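Local coordinates for protein succinyl-CoA ligase (ADP-forming) subunit alpha (Methanosaeta concilii, PDB 6HXI) that binds coenzyme A and is an alpha subunit of the succinyl-CoA ligase family, continued here into a helical domain related to citrate synthase, at residues L166-C171 / F328-V333. Numbering follows the deposited sequence.
Sequences LYRPGC and FDEPEV
Two irregular loop segments, 166-171 and 328-333, run nearly antiparallel (169° between their touching parts), the CA atoms of R168 and P331 7.6 Å apart, so side chains rather than backbone bonds join them. R168 CG sits in the crowded position between backbone N and carbonyl carbon (chi1 45°), and a bend at chi2 carries the chain across P331 at about a right angle, R168 CD lying 3.7 Å from P331 CD. R168 NE meets E330 OE2 at 3.1 Å in a salt bridge whose hydrogen bond is weak and bent (130°); the carboxylate approaches the guanidinium edge, while E330 OE1 forms the stronger salt bridge, to K165 NZ. F328 reaches over one guanidinium face with CZ, 3.6 Å from R168 NH1. The two planes are steeply inclined, so this is no flat stack, and R168 CD lies at the rim of the F328 ring, 3.5 Å from CE2. Y167 carries the contact on to V333: the edge of its ring takes P331 CG, and its OH touches V333 CG2 at 3.8 Å. A weak hydrogen bond from R168 NH1 to D194 O ties the arginine to the loop before strand 196-201. The contact clips the loop after helix 308-322 against the one linking helix 158-163 to strand 172-176, neighbour of strand 196-201 (where P169 rests on Y197) in the mixed sheet of the CoA-ligase region.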
loop_
_atom_site.group_PDB
_atom_site.type_symbol
_atom_site.label_atom_id
_atom_site.label_comp_id
_atom_site.label_asym_id
_atom_site.label_seq_id
_atom_site.Cartn_x
_atom_site.Cartn_y
_atom_site.Cartn_z
ATOM N N LEU B 166 16.068 50.803 20.284
ATOM C CA LEU B 166 17.294 50.018 20.195
ATOM C C LEU B 166 17.757 49.706 18.768
ATOM O O LEU B 166 18.823 49.127 18.597
ATOM C CB LEU B 166 17.158 48.724 21.031
ATOM C CG LEU B 166 17.009 48.939 22.558
ATOM C CD1 LEU B 166 16.569 47.674 23.241
ATOM C CD2 LEU B 166 18.308 49.497 23.187
ATOM N N TYR B 167 16.981 50.109 17.755
ATOM C CA TYR B 167 17.300 49.937 16.330
ATOM C C TYR B 167 18.300 51.023 15.831
ATOM O O TYR B 167 18.787 50.918 14.699
ATOM C CB TYR B 167 16.010 49.916 15.468
ATOM C CG TYR B 167 15.065 51.056 15.786
ATOM C CD1 TYR B 167 15.226 52.307 15.193
ATOM C CD2 TYR B 167 14.047 50.903 16.719
ATOM C CE1 TYR B 167 14.391 53.374 15.522
ATOM C CE2 TYR B 167 13.206 51.959 17.049
ATOM C CZ TYR B 167 13.386 53.195 16.456
ATOM O OH TYR B 167 12.536 54.228 16.754
ATOM N N ARG B 168 18.609 52.036 16.687
ATOM C CA ARG B 168 19.564 53.132 16.464
ATOM C C ARG B 168 20.475 53.342 17.692
ATOM O O ARG B 168 19.966 53.380 18.826
ATOM C CB ARG B 168 18.836 54.473 16.164
ATOM C CG ARG B 168 17.651 54.752 17.100
ATOM C CD ARG B 168 17.624 56.182 17.464
ATOM N NE ARG B 168 17.063 56.443 18.784
ATOM C CZ ARG B 168 17.746 56.345 19.918
ATOM N NH1 ARG B 168 18.994 55.896 19.913
ATOM N NH2 ARG B 168 17.165 56.631 21.074
ATOM N N PRO B 169 21.800 53.575 17.499
ATOM C CA PRO B 169 22.671 53.821 18.668
ATOM C C PRO B 169 22.527 55.197 19.316
ATOM O O PRO B 169 22.166 56.179 18.665
ATOM C CB PRO B 169 24.088 53.646 18.102
ATOM C CG PRO B 169 23.969 54.013 16.666
ATOM C CD PRO B 169 22.576 53.568 16.240
ATOM N N GLY B 170 22.846 55.238 20.606
ATOM C CA GLY B 170 22.929 56.449 21.413
ATOM C C GLY B 170 24.373 56.657 21.830
ATOM O O GLY B 170 25.282 56.147 21.172
ATOM N N CYS B 171 24.600 57.350 22.944
ATOM C CA CYS B 171 25.939 57.669 23.460
ATOM C C CYS B 171 26.317 56.908 24.734
ATOM O O CYS B 171 27.423 57.108 25.247
ATOM C CB CYS B 171 26.047 59.173 23.683
ATOM S SG CYS B 171 25.237 59.749 25.201
ATOM N N PHE B 328 20.433 64.318 17.555
ATOM C CA PHE B 328 20.141 63.748 16.235
ATOM C C PHE B 328 18.642 63.513 15.979
ATOM O O PHE B 328 17.844 63.402 16.917
ATOM C CB PHE B 328 20.962 62.463 15.988
ATOM C CG PHE B 328 20.594 61.291 16.865
ATOM C CD1 PHE B 328 21.180 61.123 18.113
ATOM C CD2 PHE B 328 19.674 60.339 16.432
ATOM C CE1 PHE B 328 20.841 60.034 18.919
ATOM C CE2 PHE B 328 19.329 59.258 17.241
ATOM C CZ PHE B 328 19.915 59.109 18.478
ATOM N N ASP B 329 18.284 63.396 14.691
ATOM C CA ASP B 329 16.925 63.200 14.216
ATOM C C ASP B 329 16.517 61.741 14.358
ATOM O O ASP B 329 17.288 60.842 13.993
ATOM C CB ASP B 329 16.800 63.667 12.751
ATOM C CG ASP B 329 16.404 65.124 12.591
ATOM O OD1 ASP B 329 15.421 65.550 13.250
ATOM O OD2 ASP B 329 17.059 65.835 11.791
ATOM N N GLU B 330 15.302 61.509 14.890
ATOM C CA GLU B 330 14.762 60.160 15.067
ATOM C C GLU B 330 14.596 59.430 13.732
ATOM O O GLU B 330 13.837 59.915 12.884
ATOM C CB GLU B 330 13.455 60.161 15.885
ATOM C CG GLU B 330 13.667 60.335 17.389
ATOM C CD GLU B 330 14.489 59.303 18.155
ATOM O OE1 GLU B 330 14.743 59.545 19.357
ATOM O OE2 GLU B 330 14.877 58.263 17.570
ATOM N N PRO B 331 15.332 58.305 13.488
ATOM C CA PRO B 331 15.200 57.610 12.191
ATOM C C PRO B 331 13.832 56.944 12.029
ATOM O O PRO B 331 13.056 56.895 12.992
ATOM C CB PRO B 331 16.366 56.613 12.192
ATOM C CG PRO B 331 16.632 56.343 13.620
ATOM C CD PRO B 331 16.283 57.604 14.379
ATOM N N GLU B 332 13.514 56.483 10.806
ATOM C CA GLU B 332 12.223 55.862 10.508
ATOM C C GLU B 332 11.923 54.698 11.460
ATOM O O GLU B 332 12.801 53.861 11.687
ATOM C CB GLU B 332 12.143 55.424 9.035
ATOM C CG GLU B 332 12.184 56.574 8.033
ATOM C CD GLU B 332 11.022 57.555 8.055
ATOM O OE1 GLU B 332 9.866 57.121 7.837
ATOM O OE2 GLU B 332 11.275 58.766 8.256
ATOM N N VAL B 333 10.714 54.698 12.067
ATOM C CA VAL B 333 10.274 53.664 13.001
ATOM C C VAL B 333 10.026 52.349 12.211
ATOM O O VAL B 333 9.163 52.315 11.325
ATOM C CB VAL B 333 9.081 54.097 13.904
ATOM C CG1 VAL B 333 8.583 52.940 14.769
ATOM C CG2 VAL B 333 9.467 55.279 14.790
#